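Local coordinates for DUF2179 domain-containing protein (Eubacterium ventriosum, PDB 3HLU) that is of unknown function but forms the C-terminal, GlnB-like DUF2179 domain of a predicted YitT-family membrane protein and pairs with a second copy of itself, at residues 23-28 / 63-68; 35-40 / 44-49. All coordinates share one frame; numbering follows the deposited sequence.

The chain folds as a four-stranded antiparallel sheet with two helices, and the two contacts sit on opposite sides of its centre, about 21 Å apart between their centres. Contact 1 joins the helices 18-28 and 56-67; contact 2 is the turn end of the hairpin made by strands 34-40 and 48-54. Along the chain the order is helix, strand, strand, helix, so the hairpin falls entirely between the two halves of contact 1. The nearest atoms of the two contacts are about 6 Å apart and do not touch. Both reach the second subunit: Arg63 of contact 1 hydrogen-bonds Gly40 O of that subunit, so the dimer brings helix 56-67 of one copy to the hairpin of the other.

Contact 1: 23-28 / 63-68; sequences DRMLQE and RNLLKE
Leu65 pushes its CD1 methyl against the flat face of the Arg24 guanidinium, lying over its centre and 3.5 Å above the plane. Arg24 comes from helix 18-28 and Leu65 from helix 56-67, the two helices of this alpha-beta domain. The arginine chain is bent at chi3 (57°), which lays NE and CZ across the methyl group. Leu65's other branch goes to the neighbouring residue: CD2 meets CG of selenomethionine Met25 at 3.5 Å, the two side chains crossing at about a right angle. One leucine thus serves a charged group with one methyl and the apolar interior with the other, for Met25 continues onto Cys52 and Met54 of strand 48-54.

Around the guanidinium rim sit two carboxylates. Glu28, one helical turn on from Arg24, places OE1 3.2 Å from Arg24 NH2, using its syn lone pair and lying almost in the guanidinium plane; NE adds weak bonds to both of its oxygens. Glu68, from the segment 63-68, sends OE2 to within 3.3 Å of Arg24 NH2, a weak bond within a salt bridge. Its carboxylate plane stands 85° from the guanidinium, so this is no two-pronged pairing, and its CG lies beside NH1.

The two acids keep OE1 of Glu28 and OE2 of Glu68 6.3 Å apart, with the arginine's charge between them probably easing their mutual repulsion. Chemically, apolar contacts of Leu65 join the helices beside a salt-bridge network, in which Glu28, with three bonds (two weak) against one weak bond from Glu68, probably does more to fix the guanidinium.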
loop_
_atom_site.group_PDB
_atom_site.type_symbol
_atom_site.label_atom_id
_atom_site.label_comp_id
_atom_site.label_asym_id
_atom_site.label_seq_id
_atom_site.Cartn_x
_atom_site.Cartn_y
_atom_site.Cartn_z
ATOM N N ASP A 23 6.503 9.476 -13.489
ATOM C CA ASP A 23 6.848 10.471 -14.500
ATOM C C ASP A 23 5.715 10.669 -15.499
ATOM O O ASP A 23 5.346 11.800 -15.802
ATOM C CB ASP A 23 8.165 10.131 -15.220
ATOM C CG ASP A 23 9.411 10.372 -14.337
ATOM O OD1 ASP A 23 9.295 11.020 -13.258
ATOM O OD2 ASP A 23 10.512 9.895 -14.726
ATOM N N ARG A 24 5.158 9.572 -15.997
ATOM C CA ARG A 24 4.062 9.650 -16.954
ATOM C C ARG A 24 2.800 10.241 -16.337
ATOM O O ARG A 24 1.969 10.814 -17.037
ATOM C CB ARG A 24 3.759 8.277 -17.552
ATOM C CG ARG A 24 4.879 7.717 -18.399
ATOM C CD ARG A 24 4.432 6.481 -19.177
ATOM N NE ARG A 24 3.272 6.744 -20.030
ATOM C CZ ARG A 24 2.632 5.810 -20.735
ATOM N NH1 ARG A 24 3.036 4.545 -20.693
ATOM N NH2 ARG A 24 1.581 6.133 -21.480
HETATM N N MSE A 25 2.650 10.095 -15.027
HETATM C CA MSE A 25 1.500 10.665 -14.339
HETATM C C MSE A 25 1.593 12.179 -14.370
HETATM O O MSE A 25 0.587 12.879 -14.545
HETATM C CB MSE A 25 1.440 10.180 -12.893
HETATM C CG MSE A 25 0.759 8.837 -12.712
HETATM SE SE MSE A 25 0.783 8.251 -10.856
HETATM C CE MSE A 25 -0.834 9.117 -10.212
ATOM N N LEU A 26 2.823 12.662 -14.196
ATOM C CA LEU A 26 3.143 14.083 -14.212
ATOM C C LEU A 26 3.116 14.685 -15.610
ATOM O O LEU A 26 2.685 15.815 -15.794
ATOM C CB LEU A 26 4.534 14.325 -13.630
ATOM C CG LEU A 26 5.085 15.696 -14.052
ATOM C CD1 LEU A 26 4.291 16.828 -13.387
ATOM C CD2 LEU A 26 6.575 15.840 -13.751
ATOM N N GLN A 27 3.615 13.944 -16.589
ATOM C CA GLN A 27 3.744 14.490 -17.923
ATOM C C GLN A 27 2.403 14.523 -18.609
ATOM O O GLN A 27 2.009 15.552 -19.154
ATOM C CB GLN A 27 4.750 13.693 -18.745
ATOM C CG GLN A 27 6.199 14.123 -18.500
ATOM C CD GLN A 27 7.190 12.969 -18.651
ATOM O OE1 GLN A 27 6.844 11.882 -19.164
ATOM N NE2 GLN A 27 8.425 13.193 -18.193
ATOM N N GLU A 28 1.689 13.406 -18.553
ATOM C CA GLU A 28 0.519 13.217 -19.392
ATOM C C GLU A 28 -0.796 13.475 -18.686
ATOM O O GLU A 28 -1.830 13.622 -19.342
ATOM C CB GLU A 28 0.533 11.817 -19.986
ATOM C CG GLU A 28 1.749 11.582 -20.847
ATOM C CD GLU A 28 2.114 10.119 -20.966
ATOM O OE1 GLU A 28 1.207 9.279 -20.769
ATOM O OE2 GLU A 28 3.306 9.822 -21.254
ATOM N N ARG A 63 -5.292 4.094 -13.737
ATOM C CA ARG A 63 -5.412 2.660 -13.895
ATOM C C ARG A 63 -5.019 2.186 -15.297
ATOM O O ARG A 63 -4.351 1.171 -15.459
ATOM C CB ARG A 63 -6.835 2.230 -13.591
ATOM C CG ARG A 63 -6.897 0.793 -13.230
ATOM C CD ARG A 63 -8.286 0.264 -13.327
ATOM N NE ARG A 63 -8.393 -0.950 -12.540
ATOM C CZ ARG A 63 -9.510 -1.336 -11.939
ATOM N NH1 ARG A 63 -10.604 -0.583 -12.053
ATOM N NH2 ARG A 63 -9.527 -2.459 -11.217
ATOM N N ASN A 64 -5.437 2.930 -16.310
ATOM C CA ASN A 64 -5.125 2.574 -17.686
ATOM C C ASN A 64 -3.668 2.779 -18.003
ATOM O O ASN A 64 -3.093 2.133 -18.877
ATOM C CB ASN A 64 -6.007 3.356 -18.649
ATOM C CG ASN A 64 -7.439 2.829 -18.655
ATOM O OD1 ASN A 64 -7.732 1.799 -18.031
ATOM N ND2 ASN A 64 -8.337 3.529 -19.345
ATOM N N LEU A 65 -3.058 3.676 -17.258
ATOM C CA LEU A 65 -1.655 3.926 -17.417
ATOM C C LEU A 65 -0.878 2.774 -16.799
ATOM O O LEU A 65 0.208 2.431 -17.253
ATOM C CB LEU A 65 -1.336 5.247 -16.740
ATOM C CG LEU A 65 0.087 5.531 -16.294
ATOM C CD1 LEU A 65 0.998 5.618 -17.498
ATOM C CD2 LEU A 65 0.091 6.829 -15.506
ATOM N N LEU A 66 -1.447 2.164 -15.768
ATOM C CA LEU A 66 -0.799 1.038 -15.112
ATOM C C LEU A 66 -0.718 -0.139 -16.059
ATOM O O LEU A 66 0.335 -0.765 -16.214
ATOM C CB LEU A 66 -1.587 0.623 -13.882
ATOM C CG LEU A 66 -1.628 1.628 -12.746
ATOM C CD1 LEU A 66 -2.263 1.022 -11.487
ATOM C CD2 LEU A 66 -0.207 2.113 -12.503
ATOM N N LYS A 67 -1.853 -0.442 -16.681
ATOM C CA LYS A 67 -1.926 -1.502 -17.672
ATOM C C LYS A 67 -0.785 -1.337 -18.662
ATOM O O LYS A 67 -0.177 -2.302 -19.119
ATOM C CB LYS A 67 -3.270 -1.450 -18.391
ATOM C CG LYS A 67 -4.447 -1.810 -17.478
ATOM C CD LYS A 67 -5.811 -1.541 -18.113
ATOM C CE LYS A 67 -6.894 -1.544 -17.047
ATOM N NZ LYS A 67 -8.225 -1.065 -17.521
ATOM N N GLU A 68 -0.470 -0.089 -18.955
ATOM C CA GLU A 68 0.481 0.228 -19.994
ATOM C C GLU A 68 1.935 0.086 -19.541
ATOM O O GLU A 68 2.842 0.098 -20.362
ATOM C CB GLU A 68 0.201 1.651 -20.475
ATOM C CG GLU A 68 1.004 2.119 -21.673
ATOM C CD GLU A 68 0.230 3.141 -22.522
ATOM O OE1 GLU A 68 -0.950 3.448 -22.188
ATOM O OE2 GLU A 68 0.803 3.620 -23.533
#

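Contact 2: 35-40 / 44-49; sequences MLQAVG and NNETEV
Leu36 O takes the backbone N-H of Val49 at 2.7 Å in a nearly straight bond, 174° at the hydrogen, and the same oxygen has CA of Glu48 3.4 Å away in a CA-H...O contact. This is the end of the antiparallel beta hairpin 34-40/48-54 nearest its turn, at one edge of the four-stranded sheet within this chain. Leu36 and Val49 form a hydrogen-bonded pair, followed by Gln37 and Glu48 as a non-hydrogen-bonded pair. Beyond them Ala38 N binds Thr47 O at 2.9 Å, the donor lying nearly in line with the C=O bond.

On the face that carries Leu36 and Val49, both side chains also rest on Tyr12 of strand 9-14. The other face bears Gln37 and Glu48. Glu48 has CG anti to its carbonyl carbon (chi1 -76°), and the chain then runs out extended, so that its carboxylate comes up beside CG of selenomethionine Met35; OE1 is 3.6 Å from that carbon and the two side chains cross at about a right angle. Gln37 slants over the glutamate's stem, its NE2 3.9 Å from Glu48 CG, with amide and carboxylate planes 43° apart. The charge of Glu48 is met by Arg18 of helix 18-28, tying hairpin to helix. Replacing Glu48 by an alanine is likely to leave Arg18 without this charge partner and to open a gap beside Met35 CG.

Toward the turn the strands diverge, and Val39 and Gly40 pair instead with a strand of the second subunit, continuing the sheet across the interface. Where the two segments still meet, the CB methyl of Ala38 lies 3.5 Å from CG2 of Thr47.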
loop_
_atom_site.group_PDB
_atom_site.type_symbol
_atom_site.label_atom_id
_atom_site.label_comp_id
_atom_site.label_asym_id
_atom_site.label_seq_id
_atom_site.Cartn_x
_atom_site.Cartn_y
_atom_site.Cartn_z
HETATM N N MSE A 35 6.610 10.944 -3.532
HETATM C CA MSE A 35 7.196 9.627 -3.446
HETATM C C MSE A 35 7.421 9.249 -1.984
HETATM O O MSE A 35 8.488 9.457 -1.423
HETATM C CB MSE A 35 8.486 9.560 -4.247
HETATM C CG MSE A 35 8.729 8.186 -4.805
HETATM SE SE MSE A 35 7.358 7.694 -6.108
HETATM C CE MSE A 35 8.220 8.413 -7.678
ATOM N N LEU A 36 6.376 8.700 -1.378
ATOM C CA LEU A 36 6.389 8.225 -0.001
ATOM C C LEU A 36 7.218 6.954 0.228
ATOM O O LEU A 36 7.393 6.115 -0.663
ATOM C CB LEU A 36 4.951 7.988 0.452
ATOM C CG LEU A 36 4.774 7.326 1.813
ATOM C CD1 LEU A 36 5.494 8.142 2.882
ATOM C CD2 LEU A 36 3.289 7.163 2.164
ATOM N N GLN A 37 7.735 6.821 1.441
ATOM C CA GLN A 37 8.592 5.692 1.784
ATOM C C GLN A 37 7.919 4.802 2.831
ATOM O O GLN A 37 7.484 5.278 3.876
ATOM C CB GLN A 37 9.951 6.195 2.280
ATOM C CG GLN A 37 11.037 5.140 2.287
ATOM C CD GLN A 37 12.383 5.726 1.920
ATOM O OE1 GLN A 37 13.239 5.947 2.791
ATOM N NE2 GLN A 37 12.573 6.008 0.625
ATOM N N ALA A 38 7.831 3.508 2.538
ATOM C CA ALA A 38 7.092 2.585 3.392
ATOM C C ALA A 38 7.914 2.125 4.603
ATOM O O ALA A 38 9.140 2.189 4.594
ATOM C CB ALA A 38 6.605 1.384 2.577
ATOM N N VAL A 39 7.237 1.684 5.655
ATOM C CA VAL A 39 7.932 1.119 6.789
ATOM C C VAL A 39 8.019 -0.354 6.490
ATOM O O VAL A 39 7.015 -1.061 6.575
ATOM C CB VAL A 39 7.155 1.373 8.114
ATOM C CG1 VAL A 39 7.754 0.581 9.288
ATOM C CG2 VAL A 39 7.105 2.875 8.430
ATOM N N GLY A 40 9.200 -0.819 6.101
ATOM C CA GLY A 40 9.388 -2.242 5.862
ATOM C C GLY A 40 9.614 -3.023 7.143
ATOM O O GLY A 40 9.725 -2.446 8.217
ATOM N N ASN A 44 16.751 -1.165 6.399
ATOM C CA ASN A 44 17.662 -1.210 5.252
ATOM C C ASN A 44 16.892 -1.604 4.005
ATOM O O ASN A 44 17.365 -1.418 2.881
ATOM C CB ASN A 44 18.801 -2.237 5.360
ATOM C CG ASN A 44 18.991 -2.781 6.734
ATOM O OD1 ASN A 44 18.034 -3.013 7.491
ATOM N ND2 ASN A 44 20.261 -3.065 7.057
ATOM N N ASN A 45 15.730 -2.204 4.211
ATOM C CA ASN A 45 14.922 -2.678 3.096
ATOM C C ASN A 45 13.893 -1.634 2.648
ATOM O O ASN A 45 12.701 -1.789 2.883
ATOM C CB ASN A 45 14.242 -3.994 3.473
ATOM C CG ASN A 45 14.345 -5.033 2.385
ATOM O OD1 ASN A 45 14.273 -6.230 2.662
ATOM N ND2 ASN A 45 14.522 -4.590 1.139
ATOM N N GLU A 46 14.363 -0.560 2.022
ATOM C CA GLU A 46 13.463 0.485 1.548
ATOM C C GLU A 46 12.564 0.032 0.387
ATOM O O GLU A 46 12.959 -0.749 -0.492
ATOM C CB GLU A 46 14.210 1.797 1.211
ATOM C CG GLU A 46 15.733 1.702 1.194
ATOM C CD GLU A 46 16.413 3.066 1.405
ATOM O OE1 GLU A 46 17.000 3.280 2.504
ATOM O OE2 GLU A 46 16.352 3.917 0.477
ATOM N N THR A 47 11.333 0.520 0.429
ATOM C CA THR A 47 10.395 0.348 -0.660
ATOM C C THR A 47 9.613 1.662 -0.737
ATOM O O THR A 47 9.261 2.266 0.279
ATOM C CB THR A 47 9.512 -0.903 -0.433
ATOM O OG1 THR A 47 8.561 -1.055 -1.498
ATOM C CG2 THR A 47 8.799 -0.804 0.898
ATOM N N GLU A 48 9.416 2.147 -1.953
ATOM C CA GLU A 48 8.811 3.453 -2.147
ATOM C C GLU A 48 7.437 3.297 -2.740
ATOM O O GLU A 48 7.200 2.467 -3.615
ATOM C CB GLU A 48 9.606 4.258 -3.154
ATOM C CG GLU A 48 10.898 4.873 -2.706
ATOM C CD GLU A 48 11.385 5.860 -3.758
ATOM O OE1 GLU A 48 11.234 5.552 -4.983
ATOM O OE2 GLU A 48 11.883 6.944 -3.355
ATOM N N VAL A 49 6.548 4.162 -2.303
ATOM C CA VAL A 49 5.182 4.127 -2.743
ATOM C C VAL A 49 4.854 5.486 -3.361
ATOM O O VAL A 49 5.361 6.498 -2.905
ATOM C CB VAL A 49 4.289 3.788 -1.526
ATOM C CG1 VAL A 49 2.904 4.403 -1.632
ATOM C CG2 VAL A 49 4.237 2.285 -1.326
#